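Long-range contacts in anti-H(O) lectin I (Ulex europaeus, PDB 1JXN), which binds carbohydrate as an L-fucose-specific legume lectin that contains calcium and manganese ions: residues A[33-38]-A[216-221]; A[42-47]-A[100-105]. All coordinates share one frame; numbering follows the deposited sequence.

In the fold
Running from the N terminus, the chain passes from strand 32-33 of one antiparallel sheet into the loop of segment 33-38, and enters strand 44-56 of the other sheet at segment 42-47. Contact 2 closes a loop of 52 intervening residues when 100-105 returns to that strand. Contact 1 closes a larger one of 177, bringing 33-38 against strand 209-219, so contact 2 is nested inside it. Strands 44-56 and 209-219 are neighbours in one sheet, where Gly47 N lies 2.9 Å from Gly216 O. The Ser217 OG to Gly104 O hydrogen bond also joins the two contacts, whose centres are about 8 Å apart, and both reach the bound methyl fucoside.

Contact 1. Residues A[33-38]-A[216-221]; sequences QLNKVG and GSTYIG. Unlike the reference sequence in segment 216-221: Ser217 (reference Gly). With MFU (methyl alpha-L-fucopyranoside), chain E.
Leu34 and Asn35 press their CB atoms against the backbone of Gly216, and this is the dense part of the contact. Leu34 CB lies 3.7 Å from Gly216 N; Asn35 CB is closer still, 3.0 Å from Gly216 O, in a carbon-to-oxygen approach. Gly216 brings no side chain of its own, which lets the two backbones come together, the CA atoms of Leu34 and Gly216 being 4.8 Å apart.

Asn35 then reaches along the strand. Its CG sits between the backbone N and the carbonyl carbon (chi1 70°), a position that brings the amide to Thr218, with ND2 3.5 Å from CG2 of that residue. The two side chains cross at about a right angle. This is a van der Waals touch of nitrogen on methyl; the polar bonds of the amide are made to other residues of the same chain, OD1 with His226 ND1 and ND2 with the carbonyl of Ala224. Thr218 likewise turns OG1 to Thr86 O and gives its methyl to the contact.

Farther out the packing thins. Solvent-exposed Val37 adds one weak touch, CG1 to Thr218 CG2 at 4.1 Å. Beyond it the Tyr219 ring packs on the sugar: methyl fucoside C5 stands 3.7 Å above one ring face, offset toward the rim, while Ile220 CG2 lies 3.7 Å above the opposite face, over its centre.

In the legume lectin sandwich, the contact thus lays the loop after strand 32-33 on the Gly216 to Thr218 part of strand 209-219. Since no hydrogen bond crosses between the segments, they meet through van der Waals packing, and the buried polar groups of Asn35 and Thr218 are satisfied by other residues of the same chain.

Contact 2. Residues A[42-47]-A[100-105]; sequences PDETGG and LRRAGG. With MFU (methyl alpha-L-fucopyranoside), chain E.
Glu44 meets Ala103 and Arg102 along its whole length. Its CB packs beside the carbonyl of Ala103, 3.9 Å from Ala103 C. CG, placed anti to its own carbonyl carbon (chi1 -64°), carries the extended chain past the sugar, 3.8 Å from O3 of the methyl fucoside. CD faces Arg102 NE, and OE1 stays a looser neighbour of that nitrogen at 3.4 Å. The tip, OE2, does the bonding. Arg102 grips it side-on with two nitrogens in a salt bridge, NE and NH2 each 2.9 Å from OE2, which sits at the edge of the guanidinium and nearly in its plane. Both donors come from the syn side; NH2 meets the syn lone pair, whereas NE stands out of the carboxylate plane, in keeping with the 47° twist between the two flat groups. These two bonds to one oxygen probably help hold the Glu44 carboxylate in position for the sugar.

This is the monosaccharide site of the legume lectin fold, where strand 44-56 and the loop after strand 88-94 meet at the sugar. O3 of the fucoside gives OE2 a further hydrogen bond, at 3.0 Å. The same O3 accepts an almost straight one (173°) from Gly105 N, 2.9 Å away. Asp87 and Asn134 bind the sugar too, the latter a probable calcium ligand by similarity. Arg102 NH2 also comes near fucoside O2. Away from the sugar, the Ala103 methyl wedges against the strand backbone, CB 3.4 Å from Thr45 C and close to Gly46 N.

Contact 1. Residues A[33-38]-A[216-221]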
# COMPACT_ATOMS: atom_id res chain seq x y z
N GLN A 33 15.45 10.39 5.43
CA GLN A 33 16.86 10.12 5.67
C GLN A 33 17.10 8.64 5.89
O GLN A 33 16.55 8.04 6.81
CB GLN A 33 17.35 10.91 6.87
CG GLN A 33 18.77 10.59 7.28
CD GLN A 33 19.20 11.34 8.51
OE1 GLN A 33 19.39 12.55 8.47
NE2 GLN A 33 19.34 10.62 9.62
N LEU A 34 17.98 8.06 5.07
CA LEU A 34 18.29 6.63 5.11
C LEU A 34 19.34 6.15 6.10
O LEU A 34 19.35 4.97 6.46
CB LEU A 34 18.65 6.14 3.70
CG LEU A 34 17.54 6.37 2.68
CD1 LEU A 34 18.07 6.15 1.27
CD2 LEU A 34 16.36 5.47 3.01
N ASN A 35 20.23 7.04 6.51
CA ASN A 35 21.27 6.69 7.48
C ASN A 35 21.70 7.93 8.28
O ASN A 35 21.76 9.04 7.76
CB ASN A 35 22.48 6.05 6.79
CG ASN A 35 23.26 7.04 5.95
OD1 ASN A 35 22.78 7.55 4.92
ND2 ASN A 35 24.46 7.36 6.41
N LYS A 36 21.98 7.74 9.56
CA LYS A 36 22.41 8.85 10.40
C LYS A 36 23.92 8.90 10.51
O LYS A 36 24.58 7.84 10.54
CB LYS A 36 21.82 8.72 11.80
CG LYS A 36 20.33 8.99 11.91
CD LYS A 36 19.88 8.67 13.31
CE LYS A 36 18.47 9.13 13.59
NZ LYS A 36 18.02 8.59 14.90
N VAL A 37 24.47 10.11 10.61
CA VAL A 37 25.91 10.32 10.76
C VAL A 37 26.23 10.99 12.09
O VAL A 37 25.33 11.42 12.80
CB VAL A 37 26.52 11.16 9.62
CG1 VAL A 37 26.51 10.36 8.31
CG2 VAL A 37 25.77 12.46 9.47
N GLY A 38 27.51 11.03 12.43
CA GLY A 38 27.95 11.64 13.68
C GLY A 38 28.37 10.59 14.68
O GLY A 38 28.69 9.45 14.32
N GLY A 216 20.45 2.96 2.93
CA GLY A 216 21.57 3.88 2.85
C GLY A 216 22.59 3.66 3.95
O GLY A 216 22.21 3.54 5.12
N SER A 217 23.88 3.62 3.60
CA SER A 217 24.95 3.38 4.57
C SER A 217 26.23 4.18 4.33
O SER A 217 26.50 4.63 3.23
CB SER A 217 25.29 1.90 4.60
OG SER A 217 25.19 1.34 3.31
N THR A 218 27.03 4.32 5.39
CA THR A 218 28.28 5.07 5.36
C THR A 218 29.27 4.37 6.29
O THR A 218 29.01 3.25 6.74
CB THR A 218 28.05 6.54 5.81
OG1 THR A 218 29.22 7.31 5.58
CG2 THR A 218 27.71 6.60 7.29
N TYR A 219 30.39 5.00 6.61
CA TYR A 219 31.37 4.34 7.47
C TYR A 219 32.13 5.32 8.34
O TYR A 219 32.38 6.46 7.94
CB TYR A 219 32.35 3.57 6.57
CG TYR A 219 33.41 2.77 7.29
CD1 TYR A 219 34.77 3.06 7.12
CD2 TYR A 219 33.07 1.70 8.11
CE1 TYR A 219 35.75 2.29 7.73
CE2 TYR A 219 34.03 0.92 8.72
CZ TYR A 219 35.37 1.22 8.52
OH TYR A 219 36.35 0.41 9.09
N ILE A 220 32.52 4.87 9.54
CA ILE A 220 33.25 5.71 10.48
C ILE A 220 34.43 6.34 9.76
O ILE A 220 35.15 5.66 9.02
CB ILE A 220 33.78 4.91 11.70
CG1 ILE A 220 34.59 5.81 12.63
CG2 ILE A 220 34.66 3.75 11.24
CD1 ILE A 220 33.75 6.79 13.43
N GLY A 221 34.59 7.65 9.93
CA GLY A 221 35.68 8.35 9.28
C GLY A 221 35.29 8.92 7.93
O GLY A 221 35.62 10.06 7.62
C1 MFU E . 35.18 -1.69 4.37
C2 MFU E . 33.79 -2.37 4.35
C3 MFU E . 32.79 -1.42 5.06
C4 MFU E . 32.77 -0.06 4.33
C5 MFU E . 34.17 0.55 4.33
C6 MFU E . 34.17 1.91 3.59
O1 MFU E . 35.62 -1.55 5.78
O2 MFU E . 33.86 -3.65 4.98
O3 MFU E . 31.50 -2.01 5.07
O4 MFU E . 32.34 -0.25 2.98
O5 MFU E . 35.11 -0.35 3.72
CM MFU E . 36.09 -2.49 6.77

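Contact 2. Residues A[42-47]-A[100-105]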
# COMPACT_ATOMS: atom_id res chain seq x y z
N PRO A 42 27.46 2.50 15.02
CA PRO A 42 28.50 1.47 14.86
C PRO A 42 29.40 1.85 13.66
O PRO A 42 29.00 2.69 12.82
CB PRO A 42 27.67 0.20 14.61
CG PRO A 42 26.40 0.71 13.99
CD PRO A 42 26.11 1.93 14.83
N ASP A 43 30.61 1.29 13.59
CA ASP A 43 31.54 1.61 12.49
C ASP A 43 30.85 1.56 11.12
O ASP A 43 31.10 2.41 10.25
CB ASP A 43 32.75 0.66 12.51
CG ASP A 43 33.48 0.62 13.85
OD1 ASP A 43 34.73 0.65 13.83
OD2 ASP A 43 32.82 0.51 14.92
N GLU A 44 29.98 0.56 10.95
CA GLU A 44 29.18 0.35 9.73
C GLU A 44 27.72 0.61 10.09
O GLU A 44 27.07 -0.26 10.67
CB GLU A 44 29.33 -1.09 9.22
CG GLU A 44 30.73 -1.45 8.79
CD GLU A 44 30.92 -2.94 8.67
OE1 GLU A 44 30.39 -3.67 9.53
OE2 GLU A 44 31.59 -3.38 7.72
N THR A 45 27.20 1.79 9.77
CA THR A 45 25.82 2.15 10.09
C THR A 45 24.96 2.39 8.85
O THR A 45 25.48 2.73 7.79
CB THR A 45 25.76 3.43 10.97
OG1 THR A 45 24.40 3.80 11.24
CG2 THR A 45 26.49 4.59 10.27
N GLY A 46 23.65 2.27 9.00
CA GLY A 46 22.76 2.52 7.87
C GLY A 46 21.31 2.24 8.17
O GLY A 46 20.98 1.76 9.27
N GLY A 47 20.43 2.49 7.20
CA GLY A 47 19.02 2.26 7.43
C GLY A 47 18.23 1.89 6.20
O GLY A 47 18.58 2.24 5.08
N LEU A 100 17.48 -6.33 8.67
CA LEU A 100 18.47 -5.34 8.33
C LEU A 100 19.74 -6.15 8.57
O LEU A 100 19.85 -6.85 9.58
CB LEU A 100 18.36 -4.16 9.30
CG LEU A 100 19.32 -2.98 9.46
CD1 LEU A 100 20.48 -3.34 10.36
CD2 LEU A 100 19.78 -2.43 8.11
N ARG A 101 20.67 -6.12 7.63
CA ARG A 101 21.90 -6.88 7.80
C ARG A 101 23.13 -5.98 8.00
O ARG A 101 23.10 -5.05 8.82
CB ARG A 101 22.09 -7.86 6.63
CG ARG A 101 20.97 -8.87 6.51
CD ARG A 101 21.27 -9.91 5.46
NE ARG A 101 20.16 -10.84 5.25
CZ ARG A 101 19.14 -10.63 4.42
NH1 ARG A 101 19.06 -9.50 3.71
NH2 ARG A 101 18.24 -11.58 4.25
N ARG A 102 24.20 -6.25 7.26
CA ARG A 102 25.43 -5.49 7.39
C ARG A 102 25.38 -4.21 6.60
O ARG A 102 25.00 -4.22 5.43
CB ARG A 102 26.63 -6.32 6.97
CG ARG A 102 27.94 -5.64 7.22
CD ARG A 102 29.06 -6.63 7.10
NE ARG A 102 30.35 -5.96 7.05
CZ ARG A 102 31.46 -6.57 6.63
NH1 ARG A 102 31.42 -7.84 6.25
NH2 ARG A 102 32.60 -5.88 6.57
N ALA A 103 25.79 -3.12 7.24
CA ALA A 103 25.79 -1.80 6.63
C ALA A 103 27.15 -1.49 6.02
O ALA A 103 27.96 -2.39 5.80
CB ALA A 103 25.40 -0.76 7.65
N GLY A 104 27.41 -0.22 5.76
CA GLY A 104 28.68 0.13 5.16
C GLY A 104 28.62 -0.20 3.69
O GLY A 104 27.69 0.20 3.00
N GLY A 105 29.60 -0.96 3.20
CA GLY A 105 29.64 -1.32 1.79
C GLY A 105 28.59 -2.32 1.38
O GLY A 105 28.36 -2.54 0.20
C1 MFU E . 35.18 -1.69 4.37
C2 MFU E . 33.79 -2.37 4.35
C3 MFU E . 32.79 -1.42 5.06
C4 MFU E . 32.77 -0.06 4.33
C5 MFU E . 34.17 0.55 4.33
C6 MFU E . 34.17 1.91 3.59
O1 MFU E . 35.62 -1.55 5.78
O2 MFU E . 33.86 -3.65 4.98
O3 MFU E . 31.50 -2.01 5.07
O4 MFU E . 32.34 -0.25 2.98
O5 MFU E . 35.11 -0.35 3.72
CM MFU E . 36.09 -2.49 6.77